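Local coordinates for protein LEC-6 (Caenorhabditis elegans, PDB 3VV1), which binds a galactose-fucose glycan as a galectin of the nematode and probably recognises galactosides more generally, at residues A[45-50]-A[113-118]; A[58-63]-A[76-81]; A[82-87]-A[101-106]. All blocks are in the same frame, centred on the assembly; numbering follows the deposited sequence.

Interaction 1 of 3, residues A[45-50]-A[113-118]; sequences GARLRL and EFVSNG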
# COMPACT_ATOMS: atom_id res chain seq x y z
N GLY A 45 -5.25 15.92 -0.66
CA GLY A 45 -5.26 15.53 -2.05
C GLY A 45 -5.32 14.04 -2.29
O GLY A 45 -5.23 13.63 -3.47
N ALA A 46 -5.52 13.26 -1.24
CA ALA A 46 -5.67 11.78 -1.43
C ALA A 46 -6.77 11.47 -2.45
O ALA A 46 -7.84 12.16 -2.45
CB ALA A 46 -6.02 11.14 -0.07
N ARG A 47 -6.57 10.42 -3.26
CA ARG A 47 -7.53 10.01 -4.24
C ARG A 47 -7.77 8.52 -4.08
O ARG A 47 -6.81 7.76 -4.15
CB ARG A 47 -7.04 10.31 -5.68
CG ARG A 47 -7.96 9.80 -6.77
CD ARG A 47 -7.46 10.13 -8.17
NE ARG A 47 -7.29 11.56 -8.36
CZ ARG A 47 -8.18 12.31 -9.02
NH1 ARG A 47 -9.28 11.73 -9.59
NH2 ARG A 47 -7.96 13.60 -9.10
N LEU A 48 -9.04 8.10 -4.06
CA LEU A 48 -9.40 6.71 -4.07
C LEU A 48 -10.12 6.45 -5.41
O LEU A 48 -11.10 7.14 -5.70
CB LEU A 48 -10.41 6.44 -2.92
CG LEU A 48 -11.12 5.06 -3.00
CD1 LEU A 48 -10.11 3.90 -2.84
CD2 LEU A 48 -12.19 5.02 -1.86
N ARG A 49 -9.63 5.50 -6.21
CA ARG A 49 -10.23 5.15 -7.49
C ARG A 49 -10.71 3.72 -7.39
O ARG A 49 -9.89 2.80 -7.09
CB ARG A 49 -9.23 5.29 -8.63
CG ARG A 49 -9.86 4.86 -9.96
CD ARG A 49 -9.10 5.38 -11.21
NE ARG A 49 -7.68 5.17 -11.04
CZ ARG A 49 -7.10 3.96 -11.08
NH1 ARG A 49 -7.85 2.89 -11.32
NH2 ARG A 49 -5.80 3.84 -10.86
N LEU A 50 -12.00 3.50 -7.69
CA LEU A 50 -12.60 2.17 -7.67
C LEU A 50 -13.13 1.86 -9.03
O LEU A 50 -13.74 2.75 -9.66
CB LEU A 50 -13.77 2.21 -6.69
CG LEU A 50 -13.39 2.51 -5.25
CD1 LEU A 50 -14.69 2.70 -4.47
CD2 LEU A 50 -12.58 1.37 -4.64
N GLU A 113 -14.38 7.79 -8.35
CA GLU A 113 -13.21 8.36 -7.64
C GLU A 113 -13.65 9.34 -6.59
O GLU A 113 -14.57 10.12 -6.81
CB GLU A 113 -12.28 9.03 -8.64
CG GLU A 113 -11.80 8.08 -9.69
CD GLU A 113 -11.02 8.83 -10.74
OE1 GLU A 113 -9.77 9.05 -10.52
OE2 GLU A 113 -11.65 9.26 -11.78
N PHE A 114 -12.94 9.34 -5.47
CA PHE A 114 -13.13 10.32 -4.41
C PHE A 114 -11.77 11.05 -4.28
O PHE A 114 -10.70 10.42 -4.27
CB PHE A 114 -13.38 9.59 -3.08
CG PHE A 114 -14.65 8.73 -3.07
CD1 PHE A 114 -14.64 7.44 -3.61
CD2 PHE A 114 -15.87 9.27 -2.63
CE1 PHE A 114 -15.84 6.66 -3.67
CE2 PHE A 114 -17.06 8.49 -2.62
CZ PHE A 114 -17.02 7.18 -3.14
N VAL A 115 -11.84 12.36 -4.11
CA VAL A 115 -10.60 13.18 -3.99
C VAL A 115 -10.82 14.10 -2.81
O VAL A 115 -11.81 14.85 -2.78
CB VAL A 115 -10.30 14.04 -5.23
CG1 VAL A 115 -8.91 14.73 -5.06
CG2 VAL A 115 -10.33 13.14 -6.47
N SER A 116 -9.93 14.07 -1.82
CA SER A 116 -10.15 14.85 -0.59
C SER A 116 -9.14 15.94 -0.42
O SER A 116 -7.94 15.67 -0.35
CB SER A 116 -9.96 13.93 0.61
OG SER A 116 -10.19 14.69 1.78
N ASN A 117 -9.62 17.17 -0.32
CA ASN A 117 -8.72 18.30 -0.10
C ASN A 117 -9.48 19.49 0.43
O ASN A 117 -10.61 19.77 -0.07
CB ASN A 117 -8.06 18.73 -1.36
CG ASN A 117 -6.65 19.27 -1.10
OD1 ASN A 117 -6.27 19.76 0.01
ND2 ASN A 117 -5.85 19.11 -2.12
N GLY A 118 -8.89 20.10 1.46
CA GLY A 118 -9.41 21.36 2.02
C GLY A 118 -10.82 21.18 2.55
O GLY A 118 -11.63 22.13 2.51

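Interaction 2 of 3, residues A[58-63]-A[76-81]; sequences DSRFHI and NARFDE. With FUC (alpha-L-fucopyranose), chain C; GAL (beta-D-galactopyranose), chain B.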
# COMPACT_ATOMS: atom_id res chain seq x y z
N ASP A 58 -28.15 -6.99 -4.04
CA ASP A 58 -28.80 -6.13 -3.07
C ASP A 58 -29.21 -4.86 -3.81
O ASP A 58 -28.59 -4.48 -4.82
CB ASP A 58 -27.88 -5.75 -1.88
CG ASP A 58 -28.68 -5.12 -0.72
OD1 ASP A 58 -29.42 -5.82 -0.07
OD2 ASP A 58 -28.72 -3.90 -0.50
N SER A 59 -30.22 -4.18 -3.27
CA SER A 59 -30.69 -2.95 -3.90
C SER A 59 -29.84 -1.71 -3.56
O SER A 59 -30.13 -0.62 -4.08
CB SER A 59 -32.12 -2.68 -3.47
OG SER A 59 -32.24 -2.59 -2.06
N ARG A 60 -28.86 -1.88 -2.67
CA ARG A 60 -27.94 -0.78 -2.32
C ARG A 60 -26.52 -1.24 -2.23
O ARG A 60 -26.29 -2.39 -1.97
CB ARG A 60 -28.31 -0.18 -0.94
CG ARG A 60 -29.76 0.30 -0.91
CD ARG A 60 -30.07 0.98 0.43
NE ARG A 60 -31.45 1.47 0.40
CZ ARG A 60 -32.07 2.04 1.44
NH1 ARG A 60 -31.41 2.23 2.61
NH2 ARG A 60 -33.34 2.40 1.34
N PHE A 61 -25.59 -0.28 -2.31
CA PHE A 61 -24.23 -0.56 -1.92
C PHE A 61 -23.69 0.73 -1.34
O PHE A 61 -24.21 1.84 -1.61
CB PHE A 61 -23.32 -1.09 -3.08
CG PHE A 61 -22.98 -0.06 -4.15
CD1 PHE A 61 -21.88 0.78 -4.02
CD2 PHE A 61 -23.74 -0.01 -5.34
CE1 PHE A 61 -21.54 1.67 -5.05
CE2 PHE A 61 -23.43 0.91 -6.37
CZ PHE A 61 -22.31 1.74 -6.21
N HIS A 62 -22.63 0.61 -0.57
CA HIS A 62 -22.03 1.86 -0.06
C HIS A 62 -20.54 1.76 0.06
O HIS A 62 -19.98 0.66 0.13
CB HIS A 62 -22.67 2.32 1.28
CG HIS A 62 -22.48 1.36 2.39
ND1 HIS A 62 -23.40 0.40 2.70
CD2 HIS A 62 -21.42 1.18 3.27
CE1 HIS A 62 -22.97 -0.29 3.76
NE2 HIS A 62 -21.76 0.17 4.10
N ILE A 63 -19.90 2.95 0.08
CA ILE A 63 -18.48 3.08 0.44
C ILE A 63 -18.45 3.94 1.68
O ILE A 63 -19.05 5.01 1.69
CB ILE A 63 -17.71 3.78 -0.70
CG1 ILE A 63 -17.55 2.91 -1.96
CG2 ILE A 63 -16.32 4.12 -0.20
CD1 ILE A 63 -18.65 2.93 -2.93
N ASN A 76 -23.84 6.23 -0.50
CA ASN A 76 -24.77 5.07 -0.60
C ASN A 76 -25.58 5.17 -1.89
O ASN A 76 -26.41 6.06 -2.06
CB ASN A 76 -25.68 5.16 0.61
CG ASN A 76 -26.55 3.90 0.87
OD1 ASN A 76 -27.54 4.01 1.60
ND2 ASN A 76 -26.17 2.72 0.36
N ALA A 77 -25.31 4.27 -2.81
CA ALA A 77 -26.11 4.15 -4.01
C ALA A 77 -27.35 3.32 -3.67
O ALA A 77 -27.22 2.22 -3.17
CB ALA A 77 -25.27 3.42 -5.09
N ARG A 78 -28.53 3.83 -4.00
CA ARG A 78 -29.81 3.17 -3.66
C ARG A 78 -30.63 2.96 -4.94
O ARG A 78 -31.25 3.90 -5.48
CB ARG A 78 -30.58 4.05 -2.65
CG ARG A 78 -29.79 4.32 -1.37
CD ARG A 78 -30.67 5.08 -0.40
NE ARG A 78 -30.00 5.23 0.89
CZ ARG A 78 -30.57 5.78 1.96
NH1 ARG A 78 -31.83 6.26 1.88
NH2 ARG A 78 -29.91 5.85 3.11
N PHE A 79 -30.66 1.73 -5.43
CA PHE A 79 -31.50 1.41 -6.60
C PHE A 79 -32.97 1.31 -6.21
O PHE A 79 -33.84 1.45 -7.05
CB PHE A 79 -30.95 0.13 -7.25
CG PHE A 79 -29.56 0.32 -7.78
CD1 PHE A 79 -29.35 0.97 -9.01
CD2 PHE A 79 -28.41 -0.06 -7.01
CE1 PHE A 79 -28.04 1.19 -9.46
CE2 PHE A 79 -27.11 0.16 -7.47
CZ PHE A 79 -26.92 0.80 -8.71
N ASP A 80 -33.26 1.06 -4.92
CA ASP A 80 -34.64 0.97 -4.48
C ASP A 80 -35.26 2.38 -4.44
O ASP A 80 -36.42 2.56 -4.79
CB ASP A 80 -34.75 0.26 -3.10
CG ASP A 80 -33.99 1.01 -1.97
OD1 ASP A 80 -32.90 1.58 -2.25
OD2 ASP A 80 -34.50 1.01 -0.84
N GLU A 81 -34.46 3.36 -4.02
CA GLU A 81 -34.94 4.76 -3.94
C GLU A 81 -34.61 5.61 -5.20
O GLU A 81 -35.13 6.72 -5.33
CB GLU A 81 -34.44 5.47 -2.70
CG GLU A 81 -34.97 4.85 -1.42
CD GLU A 81 -34.61 5.61 -0.18
OE1 GLU A 81 -33.68 6.42 -0.18
OE2 GLU A 81 -35.27 5.37 0.81
C1 FUC C . -34.78 5.06 5.18
C2 FUC C . -33.95 6.11 4.32
C3 FUC C . -33.18 7.11 5.25
C4 FUC C . -32.56 6.45 6.51
C5 FUC C . -33.67 5.97 7.46
C6 FUC C . -32.98 5.32 8.64
O1 FUC C . -36.14 5.05 4.79
O2 FUC C . -34.69 6.79 3.15
O3 FUC C . -32.16 7.58 4.44
O4 FUC C . -31.68 5.28 6.12
O5 FUC C . -34.49 4.99 6.71
C1 GAL B . -30.36 5.19 6.63
C2 GAL B . -29.78 3.81 6.23
C3 GAL B . -28.34 3.74 6.58
C4 GAL B . -27.60 4.94 5.98
C5 GAL B . -28.32 6.23 6.43
C6 GAL B . -27.61 7.49 5.87
O2 GAL B . -30.49 2.81 6.92
O3 GAL B . -27.76 2.54 6.01
O4 GAL B . -27.59 4.84 4.54
O5 GAL B . -29.63 6.23 5.98
O6 GAL B . -28.33 8.66 6.31
O HOH W 1 -32.99 -1.54 0.86
O HOH W 2 -28.52 2.14 3.34
O HOH W 3 -25.66 -0.16 1.28

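Interaction 3 of 3, residues A[82-87]-A[101-106]; sequences GAVVNN and ANPFQQ. With GAL (beta-D-galactopyranose), chain B.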
# COMPACT_ATOMS: atom_id res chain seq x y z
N GLY A 82 -33.75 5.12 -6.09
CA GLY A 82 -33.31 5.91 -7.26
C GLY A 82 -32.51 7.15 -6.85
O GLY A 82 -32.74 8.24 -7.36
N ALA A 83 -31.53 6.97 -5.95
CA ALA A 83 -30.77 8.10 -5.44
C ALA A 83 -29.44 7.66 -4.96
O ALA A 83 -29.25 6.47 -4.64
CB ALA A 83 -31.51 8.74 -4.27
N VAL A 84 -28.51 8.62 -4.90
CA VAL A 84 -27.33 8.50 -4.02
C VAL A 84 -27.54 9.31 -2.78
O VAL A 84 -28.01 10.45 -2.87
CB VAL A 84 -26.02 8.91 -4.76
CG1 VAL A 84 -24.91 9.17 -3.76
CG2 VAL A 84 -25.60 7.79 -5.70
N VAL A 85 -27.25 8.73 -1.60
CA VAL A 85 -27.36 9.47 -0.33
C VAL A 85 -25.96 9.56 0.25
O VAL A 85 -25.32 8.52 0.40
CB VAL A 85 -28.28 8.77 0.66
CG1 VAL A 85 -28.22 9.48 2.03
CG2 VAL A 85 -29.71 8.82 0.09
N ASN A 86 -25.47 10.77 0.52
CA ASN A 86 -24.23 10.92 1.25
C ASN A 86 -24.53 11.38 2.67
O ASN A 86 -25.42 12.20 2.91
CB ASN A 86 -23.39 12.03 0.62
CG ASN A 86 -22.76 11.61 -0.71
OD1 ASN A 86 -22.55 10.43 -0.94
ND2 ASN A 86 -22.40 12.58 -1.54
N ASN A 87 -23.82 10.81 3.62
CA ASN A 87 -23.96 11.28 4.99
C ASN A 87 -22.70 10.95 5.76
O ASN A 87 -21.68 10.51 5.18
CB ASN A 87 -25.19 10.59 5.68
CG ASN A 87 -25.82 11.41 6.80
OD1 ASN A 87 -25.22 12.37 7.26
ND2 ASN A 87 -26.99 11.00 7.25
N ALA A 101 -28.95 12.47 -7.58
CA ALA A 101 -29.44 11.47 -8.53
C ALA A 101 -28.52 10.25 -8.45
O ALA A 101 -27.37 10.31 -7.94
CB ALA A 101 -29.46 12.04 -9.94
N ASN A 102 -29.03 9.12 -8.92
CA ASN A 102 -28.22 7.89 -8.94
C ASN A 102 -27.55 7.80 -10.31
O ASN A 102 -28.25 7.66 -11.34
CB ASN A 102 -29.11 6.66 -8.70
CG ASN A 102 -28.31 5.37 -8.62
OD1 ASN A 102 -27.09 5.36 -8.80
ND2 ASN A 102 -29.01 4.25 -8.42
N PRO A 103 -26.21 7.91 -10.35
CA PRO A 103 -25.56 7.91 -11.64
C PRO A 103 -25.30 6.48 -12.13
O PRO A 103 -24.75 6.30 -13.25
CB PRO A 103 -24.23 8.59 -11.34
CG PRO A 103 -23.90 8.16 -9.92
CD PRO A 103 -25.27 8.11 -9.22
N PHE A 104 -25.66 5.47 -11.33
CA PHE A 104 -25.29 4.10 -11.69
C PHE A 104 -26.46 3.31 -12.22
O PHE A 104 -27.60 3.56 -11.84
CB PHE A 104 -24.75 3.35 -10.48
CG PHE A 104 -23.68 4.09 -9.74
CD1 PHE A 104 -22.37 4.18 -10.28
CD2 PHE A 104 -23.94 4.66 -8.48
CE1 PHE A 104 -21.36 4.84 -9.56
CE2 PHE A 104 -22.92 5.32 -7.78
CZ PHE A 104 -21.63 5.42 -8.32
N GLN A 105 -26.15 2.32 -13.03
CA GLN A 105 -27.12 1.28 -13.42
C GLN A 105 -26.52 -0.03 -12.98
O GLN A 105 -25.28 -0.24 -13.09
CB GLN A 105 -27.30 1.28 -14.93
CG GLN A 105 -27.97 2.57 -15.38
CD GLN A 105 -28.11 2.66 -16.88
OE1 GLN A 105 -27.23 3.18 -17.55
NE2 GLN A 105 -29.20 2.13 -17.42
N GLN A 106 -27.38 -0.94 -12.50
CA GLN A 106 -26.90 -2.29 -12.16
C GLN A 106 -26.34 -2.96 -13.40
O GLN A 106 -26.85 -2.75 -14.54
CB GLN A 106 -27.98 -3.12 -11.40
CG GLN A 106 -28.13 -2.59 -9.92
CD GLN A 106 -29.47 -2.92 -9.31
OE1 GLN A 106 -30.51 -2.62 -9.91
NE2 GLN A 106 -29.47 -3.51 -8.12
C1 GAL B . -30.36 5.19 6.63
C2 GAL B . -29.78 3.81 6.23
C3 GAL B . -28.34 3.74 6.58
C4 GAL B . -27.60 4.94 5.98
C5 GAL B . -28.32 6.23 6.43
C6 GAL B . -27.61 7.49 5.87
O2 GAL B . -30.49 2.81 6.92
O3 GAL B . -27.76 2.54 6.01
O4 GAL B . -27.59 4.84 4.54
O5 GAL B . -29.63 6.23 5.98
O6 GAL B . -28.33 8.66 6.31
O HOH W 4 -31.66 9.14 -10.03

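Interaction 1 of 3, residues A[45-50]-A[113-118]
Gly45 and Ala46 both face Ser116, an arrangement that fits a G1 beta bulge beside strand 110-117. The amide N of Gly45 donates to Ser116 O at 2.7 Å, and Ser116 N returns a bond to Ala46 O; the backbone of Gly45 has positive phi (91°), readily adopted by glycine. Beyond the bulge the strands run antiparallel, with Leu48 and Phe114 as a hydrogen-bonded pair between the non-hydrogen-bonded pairs Arg47-Val115 and Arg49-Glu113. Strands 46-54 and 110-117 are neighbours in the sheet of the galectin beta sandwich that lies across from the sugar-binding one. Leu48 and Phe114 point into the sandwich side by side, Leu48 CD2 lying 3.9 Å from Phe114 CD1, while Leu50 CD1 meets the ring edge at Phe114 CE1. Phe75 of the other sheet packs edge-to-face with Phe114. On the outer face Arg47 runs extended to CD and then bends, chi3 -59° placing NE. Its guanidinium has CG2 of Val115 centred over one face, 3.4 Å from Arg47 CZ. Its NH1 forms a salt bridge with Glu113 OE1 at 2.9 Å, approaching from above the carboxylate plane. Glu113 also lies alongside Arg49, their CG atoms 3.8 Å apart.

Interaction 2 of 3, residues A[58-63]-A[76-81]
The carbonyl oxygen of Phe61 is gripped by two donors across the strands: Ala77 N, at 2.9 Å and almost in line with the C=O bond, and Asn76 ND2, which comes from above the carbonyl plane. Asn76 reaches it with CG anti to its backbone N (chi1 -169°), and the same amide turns OD1 the other way to accept from Arg78 NE at 2.8 Å. Asn76, itself a residue of the glycan pocket, thus braces Arg78 while standing close to the galactose. Strands 60-66 and 71-78 form a beta hairpin of the carbohydrate-binding sheet of the galectin sandwich, and the face carrying Arg60, His62, Asn76 and Arg78 is turned to the glycan. There the guanidinium of Arg60 lies flat on that of Arg78, planes 5° apart and centres 4.1 Å apart. Such like-charged stacking is probably made tolerable by carboxylates: Arg60 holds Asp80 side-on, NE to OD1 and NH2 to OD2 (2.8 Å), the latter through the syn lone pair, and Arg78 NH1 bonds Glu81 OE1 at 2.8 Å, in the guanidinium plane. Arg99 also pairs with Glu81 OE1. With its rotation so fixed, Arg78 presents NH1 to O3 of the fucose at 2.9 Å and NH2 to O4 of the galactose at 2.9 Å, while Glu81 OE2 accepts from fucose O2. A water links Arg60 NH1 and Asn76 OD1 to galactose O3 and O4, and His74, Asn87 and Glu97 also hydrogen-bond the galactose. On the buried face Ala77 CB sits over the Phe61 ring in a CH-pi contact, displaced toward the rim, and Phe79 CE2 meets the edge of that ring.

Interaction 3 of 3, residues A[82-87]-A[101-106]
Val84 and Pro103 cross at about a right angle, the CG2 methyl of the valine set against CD of the proline ring at 3.5 Å. The methyl lies anti to the carbonyl carbon of Val84, and this branch also approaches Phe104, whose CE2 it meets obliquely at 4.2 Å. Pro103 in turn lays CG over the centre of the neighbouring Phe104 ring, so that valine, proline and phenylalanine pack as one apolar group, to which Phe75 and Phe130 add. An Asx turn shapes the loop here: Asn102 OD1 accepts from Phe104 N at 2.9 Å. Asn102 CB rests against the backbone of Ala83, 3.7 Å from its N, just where Gly82 and Ala83 form a G1 beta bulge opposite Arg78 at the start of strand 83-90. At the far end of 82-87, in the glycan pocket, Asn87 ND2 donates to galactose O6 at 2.9 Å in a nearly straight bond (173°); Arg136 bonds Asn87 OD1 and helps fix which way the amide faces. The absence of a direct hydrogen bond implies that 82-87 and 101-106 meet mainly through van der Waals packing, with one water, accepting from Asn102 N and donating to Gly82 O, as a polar link.

Overall arrangement
From the N terminus, strand 46-54 opens interaction 1, which closes only when 113-118 returns beside it, enclosing 62 residues. Interactions 2 and 3 both nest inside that long loop, one after the other and without crossing: 58-63 and 76-81 belong to one beta hairpin, with 12 residues between them, and 82-87 and 101-106 then close a loop of 13. Both involve the sugar-binding sheet, where strands 71-78 and 83-90 pair, probably through Arg78 N with Ala83 O and Asn76 O with Val85 N, and both reach the galactose; 101-106 is the loop that packs against 83-90. Interaction 1 belongs to the other sheet; Leu50 and Phe114 meet Ile63 across the sandwich interior.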